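Local structure of putative glucoamylase (Bacteroides caccae ATCC 43185, 4QT9) at residues A[313-322]-A[377-385]; A[244-253]-A[287-298]. The protein is a putative glucoamylase with an alpha/alpha toroid fold, a hydrolase that probably cleaves glycosidic bonds in carbohydrate chains. All coordinates share one frame; numbering follows the deposited sequence.

Contact 1. Residues A[313-322]-A[377-385]; sequences CWGLTASYSV and DAFSETDNW
Val322 lies against the indole of Trp385, its CA 4.0 Å from the centroid of the six-membered ring of Trp385 and 13° off the normal, a CH-pi contact over the face. The same ring lies along the backbone of Ser321, with Trp385 CH2 3.4 Å from Ser321 C, and the edge of the indole meets Tyr320 O. Trp385 CG stands anti to the backbone N (chi1 175°), which sends the long ring system across the end of strand 318-321. Val322 CG2 fits between Ser380 CB, Asp383 OD2 and Trp385 CE3. Replacing Trp385 by an alanine is likely to open a gap against Ser321 and Val322 and take away the aromatic face that Val322 CA lies over. Farther along, Ala378 CB nests 3.3 Å from Tyr320 O and beside Ser319 OG, a hydroxyl hydrogen-bonded to Ser340 OG. Asp377 OD2 takes a hydrogen bond from Tyr320 N at 2.9 Å, met nearly along its C-O axis, while its carboxylate stands at 83° to the Tyr320 ring. At the far end Cys313 SG sits at the rim of the Phe379 ring, 4.0 Å from Phe379 CZ. Within 377-385, Ser380 and Trp385 exchange two backbone hydrogen bonds, and Asn384 and Trp385 together face Ser380, a G1 beta bulge. Strand 318-321 pairs with strand 324-327; Tyr320 also packs on strand 389-391, and Cys313 and Phe379 both lean on helix 352-364.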
loop_
_atom_site.group_PDB
_atom_site.type_symbol
_atom_site.label_atom_id
_atom_site.label_comp_id
_atom_site.label_asym_id
_atom_site.label_seq_id
_atom_site.Cartn_x
_atom_site.Cartn_y
_atom_site.Cartn_z
ATOM N N CYS A 313 4.665 -2.097 -22.256
ATOM C CA CYS A 313 3.489 -2.584 -21.533
ATOM C C CYS A 313 3.855 -3.795 -20.677
ATOM O O CYS A 313 3.976 -4.917 -21.175
ATOM C CB CYS A 313 2.352 -2.901 -22.505
ATOM S SG CYS A 313 0.777 -3.283 -21.699
ATOM N N TRP A 314 4.073 -3.545 -19.380
ATOM C CA TRP A 314 4.450 -4.587 -18.431
ATOM C C TRP A 314 3.930 -4.227 -17.045
ATOM O O TRP A 314 3.561 -3.077 -16.812
ATOM C CB TRP A 314 5.998 -4.793 -18.384
ATOM C CG TRP A 314 6.795 -3.558 -18.063
ATOM C CD1 TRP A 314 7.334 -2.674 -18.960
ATOM C CD2 TRP A 314 7.183 -3.096 -16.759
ATOM N NE1 TRP A 314 8.021 -1.683 -18.298
ATOM C CE2 TRP A 314 7.947 -1.917 -16.941
ATOM C CE3 TRP A 314 6.979 -3.576 -15.454
ATOM C CZ2 TRP A 314 8.490 -1.203 -15.868
ATOM C CZ3 TRP A 314 7.507 -2.856 -14.384
ATOM C CH2 TRP A 314 8.238 -1.674 -14.594
ATOM N N GLY A 315 3.946 -5.188 -16.134
ATOM C CA GLY A 315 3.528 -4.925 -14.763
ATOM C C GLY A 315 2.512 -5.923 -14.264
ATOM O O GLY A 315 1.316 -5.800 -14.553
ATOM N N LEU A 316 3.008 -6.936 -13.522
ATOM C CA LEU A 316 2.187 -8.006 -12.959
ATOM C C LEU A 316 2.104 -7.910 -11.441
ATOM O O LEU A 316 3.117 -7.998 -10.735
ATOM C CB LEU A 316 2.706 -9.395 -13.357
ATOM C CG LEU A 316 2.792 -9.688 -14.845
ATOM C CD1 LEU A 316 3.405 -11.053 -15.081
ATOM C CD2 LEU A 316 1.466 -9.591 -15.496
ATOM N N THR A 317 0.861 -7.786 -10.953
ATOM C CA THR A 317 0.569 -7.723 -9.530
ATOM C C THR A 317 -0.844 -8.207 -9.262
ATOM O O THR A 317 -1.635 -8.345 -10.203
ATOM C CB THR A 317 0.771 -6.293 -9.021
ATOM O OG1 THR A 317 0.959 -6.387 -7.625
ATOM C CG2 THR A 317 -0.413 -5.363 -9.363
ATOM N N ALA A 318 -1.182 -8.387 -7.978
ATOM C CA ALA A 318 -2.525 -8.761 -7.533
ATOM C C ALA A 318 -3.549 -7.673 -7.960
ATOM O O ALA A 318 -3.275 -6.483 -7.813
ATOM C CB ALA A 318 -2.540 -8.939 -6.020
ATOM N N SER A 319 -4.674 -8.088 -8.578
ATOM C CA SER A 319 -5.724 -7.178 -9.059
ATOM C C SER A 319 -6.894 -7.967 -9.601
ATOM O O SER A 319 -6.824 -9.198 -9.694
ATOM C CB SER A 319 -5.186 -6.268 -10.173
ATOM O OG SER A 319 -4.809 -7.003 -11.333
ATOM N N TYR A 320 -7.943 -7.262 -10.026
ATOM C CA TYR A 320 -9.022 -7.909 -10.765
ATOM C C TYR A 320 -8.427 -8.680 -11.899
ATOM O O TYR A 320 -7.385 -8.280 -12.450
ATOM C CB TYR A 320 -10.006 -6.872 -11.322
ATOM C CG TYR A 320 -10.971 -6.316 -10.296
ATOM C CD1 TYR A 320 -11.709 -7.165 -9.470
ATOM C CD2 TYR A 320 -11.224 -4.944 -10.217
ATOM C CE1 TYR A 320 -12.627 -6.657 -8.543
ATOM C CE2 TYR A 320 -12.171 -4.429 -9.323
ATOM C CZ TYR A 320 -12.876 -5.293 -8.496
ATOM O OH TYR A 320 -13.820 -4.805 -7.640
ATOM N N SER A 321 -9.047 -9.804 -12.241
ATOM C CA SER A 321 -8.569 -10.627 -13.341
ATOM C C SER A 321 -9.746 -11.015 -14.210
ATOM O O SER A 321 -10.893 -10.822 -13.785
ATOM C CB SER A 321 -7.834 -11.853 -12.817
ATOM O OG SER A 321 -7.098 -12.508 -13.839
ATOM N N VAL A 322 -9.473 -11.548 -15.426
ATOM C CA VAL A 322 -10.498 -11.971 -16.393
ATOM C C VAL A 322 -11.570 -12.850 -15.699
ATOM O O VAL A 322 -12.759 -12.590 -15.870
ATOM C CB VAL A 322 -9.891 -12.686 -17.630
ATOM C CG1 VAL A 322 -10.950 -12.892 -18.713
ATOM C CG2 VAL A 322 -8.706 -11.911 -18.200
ATOM N N ASP A 377 -8.171 -0.647 -13.029
ATOM C CA ASP A 377 -7.426 -1.647 -12.239
ATOM C C ASP A 377 -6.538 -2.630 -13.043
ATOM O O ASP A 377 -5.376 -2.879 -12.686
ATOM C CB ASP A 377 -8.400 -2.479 -11.419
ATOM C CG ASP A 377 -7.686 -3.151 -10.299
ATOM O OD1 ASP A 377 -6.959 -2.452 -9.572
ATOM O OD2 ASP A 377 -7.805 -4.393 -10.176
ATOM N N ALA A 378 -7.130 -3.265 -14.038
ATOM C CA ALA A 378 -6.433 -4.264 -14.809
ATOM C C ALA A 378 -7.071 -4.364 -16.161
ATOM O O ALA A 378 -8.153 -3.818 -16.339
ATOM C CB ALA A 378 -6.490 -5.597 -14.088
ATOM N N PHE A 379 -6.391 -5.009 -17.122
ATOM C CA PHE A 379 -6.929 -5.201 -18.473
ATOM C C PHE A 379 -6.185 -6.331 -19.163
ATOM O O PHE A 379 -5.023 -6.597 -18.861
ATOM C CB PHE A 379 -6.881 -3.898 -19.321
ATOM C CG PHE A 379 -5.487 -3.423 -19.673
ATOM C CD1 PHE A 379 -4.850 -3.876 -20.824
ATOM C CD2 PHE A 379 -4.802 -2.544 -18.840
ATOM C CE1 PHE A 379 -3.552 -3.469 -21.129
ATOM C CE2 PHE A 379 -3.514 -2.122 -19.158
ATOM C CZ PHE A 379 -2.896 -2.591 -20.297
ATOM N N SER A 380 -6.857 -6.990 -20.099
ATOM C CA SER A 380 -6.249 -8.036 -20.895
ATOM C C SER A 380 -6.432 -7.706 -22.382
ATOM O O SER A 380 -7.559 -7.792 -22.883
ATOM C CB SER A 380 -6.845 -9.397 -20.551
ATOM O OG SER A 380 -6.456 -10.352 -21.532
ATOM N N GLU A 381 -5.339 -7.309 -23.088
ATOM C CA GLU A 381 -5.422 -7.036 -24.544
ATOM C C GLU A 381 -5.806 -8.321 -25.329
ATOM O O GLU A 381 -6.496 -8.240 -26.350
ATOM C CB GLU A 381 -4.104 -6.442 -25.092
ATOM C CG GLU A 381 -3.831 -5.025 -24.604
ATOM C CD GLU A 381 -2.673 -4.304 -25.269
ATOM O OE1 GLU A 381 -2.737 -4.081 -26.498
ATOM O OE2 GLU A 381 -1.733 -3.896 -24.550
ATOM N N THR A 382 -5.369 -9.500 -24.830
ATOM C CA THR A 382 -5.645 -10.818 -25.425
ATOM C C THR A 382 -7.143 -11.146 -25.375
ATOM O O THR A 382 -7.695 -11.565 -26.386
ATOM C CB THR A 382 -4.829 -11.910 -24.697
ATOM O OG1 THR A 382 -3.436 -11.614 -24.804
ATOM C CG2 THR A 382 -5.094 -13.295 -25.233
ATOM N N ASP A 383 -7.781 -10.987 -24.188
ATOM C CA ASP A 383 -9.191 -11.300 -23.955
ATOM C C ASP A 383 -10.122 -10.134 -24.308
ATOM O O ASP A 383 -11.347 -10.323 -24.296
ATOM C CB ASP A 383 -9.410 -11.732 -22.489
ATOM C CG ASP A 383 -8.908 -13.150 -22.176
ATOM O OD1 ASP A 383 -9.473 -14.119 -22.727
ATOM O OD2 ASP A 383 -7.988 -13.292 -21.337
ATOM N N ASN A 384 -9.561 -8.953 -24.663
ATOM C CA ASN A 384 -10.298 -7.707 -24.957
ATOM C C ASN A 384 -11.207 -7.357 -23.755
ATOM O O ASN A 384 -12.386 -7.022 -23.892
ATOM C CB ASN A 384 -11.067 -7.787 -26.305
ATOM C CG ASN A 384 -10.106 -7.917 -27.446
ATOM O OD1 ASN A 384 -9.980 -8.982 -28.068
ATOM N ND2 ASN A 384 -9.254 -6.912 -27.595
ATOM N N TRP A 385 -10.615 -7.489 -22.560
ATOM C CA TRP A 385 -11.254 -7.282 -21.283
ATOM C C TRP A 385 -10.743 -5.954 -20.708
ATOM O O TRP A 385 -9.585 -5.861 -20.331
ATOM C CB TRP A 385 -10.936 -8.501 -20.389
ATOM C CG TRP A 385 -11.424 -8.386 -18.974
ATOM C CD1 TRP A 385 -12.713 -8.489 -18.535
ATOM C CD2 TRP A 385 -10.613 -8.189 -17.809
ATOM N NE1 TRP A 385 -12.752 -8.368 -17.160
ATOM C CE2 TRP A 385 -11.475 -8.195 -16.690
ATOM C CE3 TRP A 385 -9.230 -8.017 -17.600
ATOM C CZ2 TRP A 385 -11.007 -7.991 -15.380
ATOM C CZ3 TRP A 385 -8.768 -7.829 -16.308
ATOM C CH2 TRP A 385 -9.651 -7.798 -15.216
#

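Contact 2. Residues A[244-253]-A[287-298]; sequences VEGIELHLRY and EMRNLTLVNRAY
The side chains of Glu287 and Tyr253 reach for each other head-on across the contact, the carboxylate and the phenol ring nearly coplanar (22° apart), and the Tyr253 OH gives a 2.6 Å hydrogen bond to Glu287 OE2 on its anti side, tilted out of the carboxylate plane. The other oxygen, Glu287 OE1, accepts from His250 N at 2.8 Å on the syn side, a fairly straight bond at 163°; Leu251 N adds a weak one to OE2. The carboxylate reaches these donors because Glu287 CG leaves anti to the backbone N (chi1 -177°) and the chain then bends at chi2. One turn on, the Asn290 amide gives its ND2 to Glu248 O at 2.8 Å, in the carbonyl plane, while Ile247 CG2 rests against Asn290 CG. Leu249 CD2 runs alongside Asn290 CB, the two chains pointing opposite ways, and Leu249 meets Leu291 at about a right angle. Val294 fills the middle: its CG1 touches Val244 CG1 at 3.6 Å with the two valines crossed, and its CG2 rests on Ile247 CB. Within the type I' turn that joins the two strands of the hairpin, Glu245 lays its CB on Ala297 CB and brings OE2, paired with Arg301, to the edge of the Tyr298 ring. Apolar packing thus lies between two polar ends, and the donors round buried Glu287 would probably stabilise its negative charge and hold the carboxylate against turning.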
loop_
_atom_site.group_PDB
_atom_site.type_symbol
_atom_site.label_atom_id
_atom_site.label_comp_id
_atom_site.label_asym_id
_atom_site.label_seq_id
_atom_site.Cartn_x
_atom_site.Cartn_y
_atom_site.Cartn_z
ATOM N N VAL A 244 16.377 -14.762 -10.811
ATOM C CA VAL A 244 15.066 -14.840 -11.453
ATOM C C VAL A 244 15.184 -13.981 -12.701
ATOM O O VAL A 244 15.592 -12.827 -12.588
ATOM C CB VAL A 244 13.854 -14.409 -10.563
ATOM C CG1 VAL A 244 12.528 -14.702 -11.282
ATOM C CG2 VAL A 244 13.869 -15.076 -9.193
ATOM N N GLU A 245 14.899 -14.548 -13.897
ATOM C CA GLU A 245 14.972 -13.849 -15.194
ATOM C C GLU A 245 16.396 -13.253 -15.415
ATOM O O GLU A 245 16.536 -12.183 -16.006
ATOM C CB GLU A 245 13.875 -12.744 -15.294
ATOM C CG GLU A 245 12.415 -13.196 -15.237
ATOM C CD GLU A 245 11.918 -14.101 -16.352
ATOM O OE1 GLU A 245 12.183 -13.796 -17.541
ATOM O OE2 GLU A 245 11.256 -15.118 -16.035
ATOM N N GLY A 246 17.419 -13.941 -14.893
ATOM C CA GLY A 246 18.823 -13.536 -14.969
ATOM C C GLY A 246 19.188 -12.389 -14.048
ATOM O O GLY A 246 20.291 -11.852 -14.144
ATOM N N ILE A 247 18.267 -12.013 -13.115
ATOM C CA ILE A 247 18.437 -10.894 -12.182
ATOM C C ILE A 247 18.574 -11.438 -10.773
ATOM O O ILE A 247 17.849 -12.344 -10.375
ATOM C CB ILE A 247 17.274 -9.860 -12.322
ATOM C CG1 ILE A 247 17.247 -9.269 -13.747
ATOM C CG2 ILE A 247 17.376 -8.723 -11.267
ATOM C CD1 ILE A 247 15.931 -8.873 -14.263
ATOM N N GLU A 248 19.521 -10.887 -10.029
ATOM C CA GLU A 248 19.828 -11.322 -8.677
ATOM C C GLU A 248 18.879 -10.701 -7.640
ATOM O O GLU A 248 18.768 -9.476 -7.530
ATOM C CB GLU A 248 21.306 -10.986 -8.372
ATOM C CG GLU A 248 21.775 -11.281 -6.958
ATOM C CD GLU A 248 21.982 -12.743 -6.620
ATOM O OE1 GLU A 248 22.879 -13.379 -7.224
ATOM O OE2 GLU A 248 21.270 -13.244 -5.720
ATOM N N LEU A 249 18.203 -11.568 -6.864
ATOM C CA LEU A 249 17.372 -11.155 -5.718
ATOM C C LEU A 249 18.064 -11.655 -4.424
ATOM O O LEU A 249 18.600 -12.771 -4.394
ATOM C CB LEU A 249 15.927 -11.649 -5.829
ATOM C CG LEU A 249 15.114 -11.173 -7.052
ATOM C CD1 LEU A 249 13.798 -11.868 -7.095
ATOM C CD2 LEU A 249 14.873 -9.646 -7.038
ATOM N N HIS A 250 18.117 -10.801 -3.395
ATOM C CA HIS A 250 18.833 -11.110 -2.147
ATOM C C HIS A 250 17.977 -11.841 -1.101
ATOM O O HIS A 250 18.505 -12.639 -0.325
ATOM C CB HIS A 250 19.356 -9.799 -1.529
ATOM C CG HIS A 250 20.214 -9.992 -0.325
ATOM N ND1 HIS A 250 21.459 -10.577 -0.410
ATOM C CD2 HIS A 250 19.967 -9.669 0.966
ATOM C CE1 HIS A 250 21.931 -10.598 0.828
ATOM N NE2 HIS A 250 21.062 -10.068 1.690
ATOM N N LEU A 251 16.669 -11.565 -1.086
ATOM C CA LEU A 251 15.778 -12.085 -0.057
ATOM C C LEU A 251 15.017 -13.338 -0.442
ATOM O O LEU A 251 14.833 -13.617 -1.629
ATOM C CB LEU A 251 14.741 -10.990 0.333
ATOM C CG LEU A 251 15.306 -9.632 0.750
ATOM C CD1 LEU A 251 14.211 -8.648 0.990
ATOM C CD2 LEU A 251 16.219 -9.753 2.001
ATOM N N ARG A 252 14.517 -14.050 0.594
ATOM C CA ARG A 252 13.610 -15.176 0.474
ATOM C C ARG A 252 12.186 -14.598 0.384
ATOM O O ARG A 252 11.721 -13.991 1.343
ATOM C CB ARG A 252 13.743 -16.119 1.690
ATOM C CG ARG A 252 12.630 -17.178 1.727
ATOM C CD ARG A 252 12.405 -17.778 3.100
ATOM N NE ARG A 252 12.037 -16.797 4.127
ATOM C CZ ARG A 252 12.020 -17.072 5.427
ATOM N NH1 ARG A 252 12.323 -18.289 5.860
ATOM N NH2 ARG A 252 11.697 -16.130 6.307
ATOM N N TYR A 253 11.510 -14.773 -0.758
ATOM C CA TYR A 253 10.132 -14.317 -0.958
ATOM C C TYR A 253 9.215 -15.453 -0.502
ATOM O O TYR A 253 9.447 -16.610 -0.835
ATOM C CB TYR A 253 9.904 -13.897 -2.431
ATOM C CG TYR A 253 10.667 -12.633 -2.775
ATOM C CD1 TYR A 253 12.038 -12.668 -3.043
ATOM C CD2 TYR A 253 10.040 -11.398 -2.770
ATOM C CE1 TYR A 253 12.765 -11.498 -3.261
ATOM C CE2 TYR A 253 10.754 -10.222 -2.992
ATOM C CZ TYR A 253 12.119 -10.275 -3.231
ATOM O OH TYR A 253 12.804 -9.110 -3.468
ATOM N N GLU A 287 17.132 -3.929 -3.934
ATOM C CA GLU A 287 16.349 -5.170 -3.894
ATOM C C GLU A 287 15.013 -4.988 -4.616
ATOM O O GLU A 287 14.655 -5.801 -5.467
ATOM C CB GLU A 287 16.118 -5.653 -2.435
ATOM C CG GLU A 287 15.365 -6.977 -2.333
ATOM C CD GLU A 287 16.010 -8.212 -2.953
ATOM O OE1 GLU A 287 17.210 -8.170 -3.313
ATOM O OE2 GLU A 287 15.316 -9.251 -3.023
HETATM N N MSE A 288 14.324 -3.892 -4.321
HETATM C CA MSE A 288 13.011 -3.556 -4.885
HETATM C C MSE A 288 13.108 -3.132 -6.346
HETATM O O MSE A 288 12.174 -3.399 -7.116
HETATM C CB MSE A 288 12.303 -2.493 -4.034
HETATM C CG MSE A 288 11.979 -2.973 -2.605
HETATM SE SE MSE A 288 11.453 -4.900 -2.413
HETATM C CE MSE A 288 12.530 -5.284 -0.750
ATOM N N ARG A 289 14.235 -2.494 -6.733
ATOM C CA ARG A 289 14.484 -2.131 -8.124
ATOM C C ARG A 289 14.648 -3.435 -8.918
ATOM O O ARG A 289 14.063 -3.572 -9.989
ATOM C CB ARG A 289 15.721 -1.221 -8.257
ATOM C CG ARG A 289 16.091 -0.874 -9.701
ATOM C CD ARG A 289 17.316 0.009 -9.795
ATOM N NE ARG A 289 17.896 -0.024 -11.142
ATOM C CZ ARG A 289 17.556 0.798 -12.132
ATOM N NH1 ARG A 289 16.623 1.726 -11.945
ATOM N NH2 ARG A 289 18.141 0.696 -13.318
ATOM N N ASN A 290 15.381 -4.420 -8.346
ATOM C CA ASN A 290 15.595 -5.712 -9.006
ATOM C C ASN A 290 14.312 -6.498 -9.125
ATOM O O ASN A 290 14.111 -7.142 -10.145
ATOM C CB ASN A 290 16.664 -6.532 -8.298
ATOM C CG ASN A 290 18.024 -6.115 -8.738
ATOM O OD1 ASN A 290 18.178 -5.151 -9.502
ATOM N ND2 ASN A 290 19.032 -6.834 -8.284
ATOM N N LEU A 291 13.437 -6.421 -8.116
ATOM C CA LEU A 291 12.144 -7.105 -8.162
ATOM C C LEU A 291 11.271 -6.485 -9.285
ATOM O O LEU A 291 10.547 -7.212 -9.969
ATOM C CB LEU A 291 11.437 -7.083 -6.795
ATOM C CG LEU A 291 10.160 -7.897 -6.687
ATOM C CD1 LEU A 291 10.415 -9.403 -6.903
ATOM C CD2 LEU A 291 9.474 -7.655 -5.355
ATOM N N THR A 292 11.407 -5.166 -9.510
ATOM C CA THR A 292 10.733 -4.446 -10.594
ATOM C C THR A 292 11.303 -4.941 -11.915
ATOM O O THR A 292 10.547 -5.236 -12.855
ATOM C CB THR A 292 10.882 -2.898 -10.441
ATOM O OG1 THR A 292 10.376 -2.483 -9.182
ATOM C CG2 THR A 292 10.151 -2.127 -11.520
ATOM N N LEU A 293 12.649 -5.061 -11.975
ATOM C CA LEU A 293 13.307 -5.458 -13.209
ATOM C C LEU A 293 12.985 -6.900 -13.591
ATOM O O LEU A 293 12.810 -7.171 -14.783
ATOM C CB LEU A 293 14.795 -5.189 -13.172
ATOM C CG LEU A 293 15.155 -3.702 -13.137
ATOM C CD1 LEU A 293 16.637 -3.515 -12.882
ATOM C CD2 LEU A 293 14.734 -2.995 -14.402
ATOM N N VAL A 294 12.808 -7.786 -12.584
ATOM C CA VAL A 294 12.396 -9.181 -12.788
ATOM C C VAL A 294 10.990 -9.201 -13.429
ATOM O O VAL A 294 10.762 -9.929 -14.386
ATOM C CB VAL A 294 12.429 -9.994 -11.463
ATOM C CG1 VAL A 294 11.572 -11.258 -11.552
ATOM C CG2 VAL A 294 13.860 -10.339 -11.069
ATOM N N ASN A 295 10.077 -8.386 -12.895
ATOM C CA ASN A 295 8.692 -8.264 -13.350
ATOM C C ASN A 295 8.640 -7.863 -14.816
ATOM O O ASN A 295 7.959 -8.510 -15.603
ATOM C CB ASN A 295 7.952 -7.226 -12.479
ATOM C CG ASN A 295 6.469 -7.423 -12.484
ATOM O OD1 ASN A 295 5.782 -7.057 -13.442
ATOM N ND2 ASN A 295 5.965 -8.110 -11.463
ATOM N N ARG A 296 9.396 -6.808 -15.174
ATOM C CA ARG A 296 9.516 -6.248 -16.514
ATOM C C ARG A 296 10.164 -7.281 -17.464
ATOM O O ARG A 296 9.653 -7.493 -18.570
ATOM C CB ARG A 296 10.335 -4.947 -16.448
ATOM C CG ARG A 296 10.603 -4.306 -17.811
ATOM C CD ARG A 296 11.534 -3.119 -17.695
ATOM N NE ARG A 296 11.860 -2.550 -18.997
ATOM C CZ ARG A 296 12.913 -2.912 -19.722
ATOM N NH1 ARG A 296 13.736 -3.854 -19.285
ATOM N NH2 ARG A 296 13.137 -2.352 -20.897
ATOM N N ALA A 297 11.256 -7.935 -17.021
ATOM C CA ALA A 297 11.954 -8.944 -17.820
ATOM C C ALA A 297 11.018 -10.075 -18.190
ATOM O O ALA A 297 11.038 -10.484 -19.347
ATOM C CB ALA A 297 13.162 -9.485 -17.067
ATOM N N TYR A 298 10.173 -10.558 -17.241
ATOM C CA TYR A 298 9.208 -11.633 -17.513
ATOM C C TYR A 298 8.197 -11.211 -18.581
ATOM O O TYR A 298 7.913 -12.008 -19.478
ATOM C CB TYR A 298 8.453 -12.093 -16.236
ATOM C CG TYR A 298 7.367 -13.108 -16.534
ATOM C CD1 TYR A 298 6.081 -12.701 -16.883
ATOM C CD2 TYR A 298 7.650 -14.468 -16.570
ATOM C CE1 TYR A 298 5.116 -13.621 -17.295
ATOM C CE2 TYR A 298 6.685 -15.401 -16.956
ATOM C CZ TYR A 298 5.412 -14.974 -17.303
ATOM O OH TYR A 298 4.459 -15.892 -17.675
#

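Overall arrangement
The centre of each contact lies about 19 Å from the centre of the chain, but contact 1 is mostly buried and joins two largely irregular segments, whereas contact 2 is partly buried and lays a beta hairpin against the long helix 284-301. They follow in series along the chain, their centres 20 Å apart. Helix 284-301 connects them: Asn295 OD1 probably accepts a hydrogen bond from Leu316 N, and Trp314 and Leu316 pack on Thr292 and Tyr298, respectively. Each contact uses a carboxylate to hold backbone N-H groups, one in contact 1, and two, the second weak, in contact 2, where a tyrosine hydroxyl joins them. Otherwise, indole and sulfur-aromatic contacts mark contact 1, aliphatic packing contact 2.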